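Local coordinates for sortase-like protein (Streptococcus suis, PDB 3RE9) that is a class C sortase, a transpeptidase that probably joins pilin subunits covalently during pilus assembly on the bacterial surface, at residues A[106-111]-A[125-130]; A[129-134]-A[164-169]. All coordinates share one frame; numbering follows the deposited sequence.

Interaction 1: residues A[106-111]-A[125-130]; sequences TKVKIG and YEVDQI
Gly111 N donates a hydrogen bond to Val127 O at 2.8 Å, nearly straight (166° at the hydrogen) and in the plane of the carbonyl. It is the single hydrogen bond between residues 106-111 and strand segment 125-130. Ile110 CA sits against the same oxygen in a CA-H...O contact. Val127 meets the loop with CB and both methyls. CB lies against the carbonyl oxygen Lys109 O at 3.3 Å, and CG2 makes the apolar contact with Val108 CG1 at 3.7 Å. Val108 CG1 is anti to its backbone N (chi1 178°) and reaches this methyl. Ile110 and Ile130 run alongside one another in opposite senses, with Ile110 CG1 4.0 Å from Ile130 CD1. That same CD1 rests on Val108 O at 3.3 Å. Gly111 has a positive phi (103°), where a side chain would press on the preceding carbonyl oxygen. Further out, Asp112 OD2 accepts a hydrogen bond from Lys109 N. The strand carries a classic beta bulge, where Asp128 and Gln129 stand opposite the single Arg168 of strand 163-172. The contact lays the loop's end, leading into strand 113-117, against strand 122-133 of the sortase sheet. Strand 113-117 continues this pairing; 163-172 lies on the other side.

Interaction 2: residues A[129-134]-A[164-169]; sequences QIVVAE and RLLVRG
The amide of Gln129 stacks on the guanidinium of Arg168, with the two planes 21° apart. Gln129 OE1 lies 3.4 Å above the guanidinium plane, displaced from the centre of the group toward its edge. It comes within 3.5 Å of Arg168 NH2, but the angle is too poor for a hydrogen bond. The polar ends have other partners: Arg168 NE forms a salt bridge with Asp128, and Gln129 NE2 donates to Glu140. These two residues lie within the antiparallel pairing of strands 122-133 and 163-172 in the sortase beta fold. The segment axes run 164° apart and approach to 4.7 Å. Gln129–Arg168, Val131–Leu166 and Ala133–Arg164 are the hydrogen-bonded pairs. Five of their six backbone bonds are good; Gln129 N to Arg168 O is weak. Leu166 N to Val131 O is almost straight. Between them lie the non-hydrogen-bonded pairs Ile130–Val167 and Val132–Leu165, whose side chains occupy the other face. There Leu165 CG is anti to its backbone N (chi1 176°), and CD1 reaches diagonally across to Ile130 CG2 at 3.6 Å. Val167 CG1 lies 3.9 Å from Ile130 CG1, the two side chains alongside and parallel in sense. On the face with Gln129, Val131 CG1 approaches Leu166 CG at 4.2 Å. Leu166 also packs on Leu153 of strand 148-156 and on Leu141. One water joins the two strands beside the stacked pair: it accepts from Gln129 NE2 at 3.0 Å and donates to Leu166 O.

How the interactions relate
Interactions 1 and 2 have centres about 9 Å apart and lie on the same side of the chain's centre. Both use strand 122-133 and share Gln129 and Ile130. Along the chain, the loop 106-111 comes first, then strand 122-133, and finally strand 163-172. Thus interaction 1 joins near neighbours in sequence, while interaction 2 brings in a later strand. The two contacts meet at the bulge, and they also touch where Thr106 CG2 packs on Leu165 CD2 at 3.6 Å. Strand 122-133 is common to both: it takes the end of the loop on one side and strand 163-172 on the other, its neighbour in the sheet of the sortase domain.

Interaction 1: residues A[106-111]-A[125-130]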
loop_
_atom_site.group_PDB
_atom_site.type_symbol
_atom_site.label_atom_id
_atom_site.label_comp_id
_atom_site.label_asym_id
_atom_site.label_seq_id
_atom_site.Cartn_x
_atom_site.Cartn_y
_atom_site.Cartn_z
ATOM N N THR A 106 -4.756 1.827 15.251
ATOM C CA THR A 106 -5.289 0.962 16.283
ATOM C C THR A 106 -6.794 1.205 16.517
ATOM O O THR A 106 -7.488 0.337 17.014
ATOM C CB THR A 106 -4.492 1.100 17.618
ATOM O OG1 THR A 106 -4.256 2.482 17.913
ATOM C CG2 THR A 106 -3.167 0.394 17.528
ATOM N N LYS A 107 -7.288 2.376 16.133
ATOM C CA LYS A 107 -8.692 2.714 16.264
ATOM C C LYS A 107 -9.544 2.309 15.050
ATOM O O LYS A 107 -10.765 2.495 15.058
ATOM C CB LYS A 107 -8.844 4.212 16.526
ATOM C CG LYS A 107 -8.141 4.730 17.801
ATOM C CD LYS A 107 -8.215 6.267 17.905
ATOM C CE LYS A 107 -7.352 6.800 19.073
ATOM N NZ LYS A 107 -5.885 6.288 19.163
ATOM N N VAL A 108 -8.919 1.775 14.005
ATOM C CA VAL A 108 -9.657 1.347 12.817
ATOM C C VAL A 108 -10.381 0.025 13.097
ATOM O O VAL A 108 -9.821 -0.864 13.727
ATOM C CB VAL A 108 -8.745 1.221 11.578
ATOM C CG1 VAL A 108 -9.535 0.733 10.379
ATOM C CG2 VAL A 108 -8.104 2.557 11.252
ATOM N N LYS A 109 -11.625 -0.064 12.625
ATOM C CA LYS A 109 -12.490 -1.244 12.771
ATOM C C LYS A 109 -12.766 -1.945 11.436
ATOM O O LYS A 109 -12.686 -1.363 10.335
ATOM C CB LYS A 109 -13.905 -0.893 13.321
ATOM C CG LYS A 109 -14.119 0.441 13.989
ATOM C CD LYS A 109 -15.603 0.679 14.140
ATOM C CE LYS A 109 -15.893 2.138 14.444
ATOM N NZ LYS A 109 -15.862 2.328 15.942
ATOM N N ILE A 110 -13.182 -3.196 11.574
ATOM C CA ILE A 110 -13.690 -3.956 10.470
ATOM C C ILE A 110 -14.987 -3.257 10.020
ATOM O O ILE A 110 -15.810 -2.799 10.852
ATOM C CB ILE A 110 -13.795 -5.470 10.858
ATOM C CG1 ILE A 110 -12.361 -6.059 10.897
ATOM C CG2 ILE A 110 -14.720 -6.217 9.896
ATOM C CD1 ILE A 110 -12.201 -7.536 11.233
ATOM N N GLY A 111 -15.129 -3.096 8.708
ATOM C CA GLY A 111 -16.299 -2.415 8.179
ATOM C C GLY A 111 -16.001 -1.005 7.766
ATOM O O GLY A 111 -16.762 -0.442 6.989
ATOM N N TYR A 125 -11.348 0.933 -0.258
ATOM C CA TYR A 125 -11.175 -0.399 0.345
ATOM C C TYR A 125 -11.958 -0.440 1.640
ATOM O O TYR A 125 -12.027 0.562 2.358
ATOM C CB TYR A 125 -9.683 -0.749 0.588
ATOM C CG TYR A 125 -8.915 -0.913 -0.697
ATOM C CD1 TYR A 125 -8.435 0.202 -1.386
ATOM C CD2 TYR A 125 -8.693 -2.171 -1.244
ATOM C CE1 TYR A 125 -7.756 0.086 -2.568
ATOM C CE2 TYR A 125 -8.012 -2.312 -2.444
ATOM C CZ TYR A 125 -7.547 -1.170 -3.111
ATOM O OH TYR A 125 -6.866 -1.269 -4.315
ATOM N N GLU A 126 -12.571 -1.594 1.911
ATOM C CA GLU A 126 -13.303 -1.826 3.143
ATOM C C GLU A 126 -12.522 -2.777 4.045
ATOM O O GLU A 126 -12.251 -3.928 3.662
ATOM C CB GLU A 126 -14.674 -2.416 2.817
ATOM C CG GLU A 126 -15.648 -2.537 4.010
ATOM C CD GLU A 126 -17.004 -3.089 3.587
ATOM O OE1 GLU A 126 -17.722 -2.389 2.821
ATOM O OE2 GLU A 126 -17.347 -4.222 4.009
ATOM N N VAL A 127 -12.176 -2.311 5.240
ATOM C CA VAL A 127 -11.465 -3.146 6.225
ATOM C C VAL A 127 -12.185 -4.467 6.537
ATOM O O VAL A 127 -13.313 -4.455 7.077
ATOM C CB VAL A 127 -11.157 -2.370 7.540
ATOM C CG1 VAL A 127 -10.455 -3.278 8.562
ATOM C CG2 VAL A 127 -10.318 -1.129 7.234
ATOM N N ASP A 128 -11.534 -5.591 6.187
ATOM C CA ASP A 128 -12.079 -6.929 6.434
ATOM C C ASP A 128 -11.248 -7.838 7.370
ATOM O O ASP A 128 -11.679 -8.962 7.671
ATOM C CB ASP A 128 -12.356 -7.647 5.109
ATOM C CG ASP A 128 -11.083 -8.100 4.394
ATOM O OD1 ASP A 128 -9.980 -7.683 4.798
ATOM O OD2 ASP A 128 -11.191 -8.872 3.412
ATOM N N GLN A 129 -10.068 -7.348 7.819
ATOM C CA GLN A 129 -9.140 -8.107 8.673
ATOM C C GLN A 129 -8.068 -7.227 9.336
ATOM O O GLN A 129 -7.412 -6.434 8.683
ATOM C CB GLN A 129 -8.486 -9.222 7.878
ATOM C CG GLN A 129 -7.398 -9.964 8.611
ATOM C CD GLN A 129 -6.820 -11.081 7.767
ATOM O OE1 GLN A 129 -7.529 -12.028 7.421
ATOM N NE2 GLN A 129 -5.536 -10.964 7.401
ATOM N N ILE A 130 -7.924 -7.368 10.648
ATOM C CA ILE A 130 -6.911 -6.659 11.424
ATOM C C ILE A 130 -6.122 -7.726 12.175
ATOM O O ILE A 130 -6.690 -8.594 12.836
ATOM C CB ILE A 130 -7.526 -5.609 12.375
ATOM C CG1 ILE A 130 -8.221 -4.533 11.559
ATOM C CG2 ILE A 130 -6.463 -4.975 13.305
ATOM C CD1 ILE A 130 -9.304 -3.828 12.318
#

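Interaction 2: residues A[129-134]-A[164-169]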
loop_
_atom_site.group_PDB
_atom_site.type_symbol
_atom_site.label_atom_id
_atom_site.label_comp_id
_atom_site.label_asym_id
_atom_site.label_seq_id
_atom_site.Cartn_x
_atom_site.Cartn_y
_atom_site.Cartn_z
ATOM N N GLN A 129 -10.068 -7.348 7.819
ATOM C CA GLN A 129 -9.140 -8.107 8.673
ATOM C C GLN A 129 -8.068 -7.227 9.336
ATOM O O GLN A 129 -7.412 -6.434 8.683
ATOM C CB GLN A 129 -8.486 -9.222 7.878
ATOM C CG GLN A 129 -7.398 -9.964 8.611
ATOM C CD GLN A 129 -6.820 -11.081 7.767
ATOM O OE1 GLN A 129 -7.529 -12.028 7.421
ATOM N NE2 GLN A 129 -5.536 -10.964 7.401
ATOM N N ILE A 130 -7.924 -7.368 10.648
ATOM C CA ILE A 130 -6.911 -6.659 11.424
ATOM C C ILE A 130 -6.122 -7.726 12.175
ATOM O O ILE A 130 -6.690 -8.594 12.836
ATOM C CB ILE A 130 -7.526 -5.609 12.375
ATOM C CG1 ILE A 130 -8.221 -4.533 11.559
ATOM C CG2 ILE A 130 -6.463 -4.975 13.305
ATOM C CD1 ILE A 130 -9.304 -3.828 12.318
ATOM N N VAL A 131 -4.807 -7.671 12.022
ATOM C CA VAL A 131 -3.912 -8.697 12.512
ATOM C C VAL A 131 -2.755 -7.980 13.217
ATOM O O VAL A 131 -2.281 -6.951 12.747
ATOM C CB VAL A 131 -3.455 -9.626 11.333
ATOM C CG1 VAL A 131 -2.078 -10.215 11.551
ATOM C CG2 VAL A 131 -4.463 -10.749 11.114
ATOM N N VAL A 132 -2.356 -8.502 14.374
ATOM C CA VAL A 132 -1.112 -8.105 15.004
ATOM C C VAL A 132 -0.126 -9.250 14.767
ATOM O O VAL A 132 -0.320 -10.365 15.272
ATOM C CB VAL A 132 -1.306 -7.771 16.515
ATOM C CG1 VAL A 132 0.037 -7.569 17.228
ATOM C CG2 VAL A 132 -2.192 -6.545 16.664
ATOM N N ALA A 133 0.906 -8.973 13.968
ATOM C CA ALA A 133 1.918 -9.968 13.598
ATOM C C ALA A 133 3.332 -9.575 14.037
ATOM O O ALA A 133 3.633 -8.397 14.237
ATOM C CB ALA A 133 1.893 -10.214 12.093
ATOM N N GLU A 134 4.201 -10.575 14.162
ATOM C CA GLU A 134 5.636 -10.342 14.360
ATOM C C GLU A 134 6.253 -9.729 13.106
ATOM O O GLU A 134 5.830 -10.058 12.003
ATOM C CB GLU A 134 6.344 -11.646 14.718
ATOM C CG GLU A 134 6.014 -12.126 16.129
ATOM C CD GLU A 134 6.619 -13.486 16.476
ATOM O OE1 GLU A 134 7.144 -14.188 15.552
ATOM O OE2 GLU A 134 6.556 -13.838 17.690
ATOM N N ARG A 164 3.806 -5.731 14.472
ATOM C CA ARG A 164 3.237 -4.856 13.448
ATOM C C ARG A 164 1.722 -4.992 13.473
ATOM O O ARG A 164 1.204 -6.079 13.746
ATOM C CB ARG A 164 3.730 -5.227 12.049
ATOM C CG ARG A 164 5.229 -5.183 11.871
ATOM C CD ARG A 164 5.754 -3.754 11.960
ATOM N NE ARG A 164 7.223 -3.682 11.942
ATOM C CZ ARG A 164 8.000 -3.805 13.015
ATOM N NH1 ARG A 164 7.462 -4.009 14.219
ATOM N NH2 ARG A 164 9.321 -3.727 12.883
ATOM N N LEU A 165 1.031 -3.889 13.180
ATOM C CA LEU A 165 -0.399 -3.888 12.984
ATOM C C LEU A 165 -0.738 -3.910 11.482
ATOM O O LEU A 165 -0.367 -2.990 10.767
ATOM C CB LEU A 165 -1.000 -2.648 13.659
ATOM C CG LEU A 165 -2.476 -2.354 13.521
ATOM C CD1 LEU A 165 -3.289 -3.505 14.081
ATOM C CD2 LEU A 165 -2.753 -1.100 14.268
ATOM N N LEU A 166 -1.454 -4.954 11.030
ATOM C CA LEU A 166 -1.825 -5.144 9.634
ATOM C C LEU A 166 -3.315 -4.961 9.460
ATOM O O LEU A 166 -4.109 -5.876 9.748
ATOM C CB LEU A 166 -1.457 -6.555 9.126
ATOM C CG LEU A 166 -0.120 -7.238 9.392
ATOM C CD1 LEU A 166 0.089 -8.333 8.398
ATOM C CD2 LEU A 166 1.007 -6.244 9.292
ATOM N N VAL A 167 -3.692 -3.782 8.970
ATOM C CA VAL A 167 -5.087 -3.443 8.714
ATOM C C VAL A 167 -5.415 -3.582 7.228
ATOM O O VAL A 167 -4.957 -2.782 6.428
ATOM C CB VAL A 167 -5.393 -2.023 9.215
ATOM C CG1 VAL A 167 -6.870 -1.774 9.201
ATOM C CG2 VAL A 167 -4.840 -1.860 10.617
ATOM N N ARG A 168 -6.212 -4.595 6.876
ATOM C CA ARG A 168 -6.453 -4.980 5.485
ATOM C C ARG A 168 -7.876 -4.714 4.998
ATOM O O ARG A 168 -8.815 -5.041 5.684
ATOM C CB ARG A 168 -6.155 -6.464 5.300
ATOM C CG ARG A 168 -6.218 -6.896 3.818
ATOM C CD ARG A 168 -6.221 -8.381 3.657
ATOM N NE ARG A 168 -7.464 -8.995 4.125
ATOM C CZ ARG A 168 -7.733 -10.293 3.986
ATOM N NH1 ARG A 168 -6.853 -11.088 3.403
ATOM N NH2 ARG A 168 -8.856 -10.807 4.442
ATOM N N GLY A 169 -8.018 -4.150 3.797
ATOM C CA GLY A 169 -9.311 -3.953 3.159
ATOM C C GLY A 169 -9.375 -4.604 1.795
ATOM O O GLY A 169 -8.361 -4.705 1.141
HETATM O O HOH W 1 -4.514 -8.213 7.974
#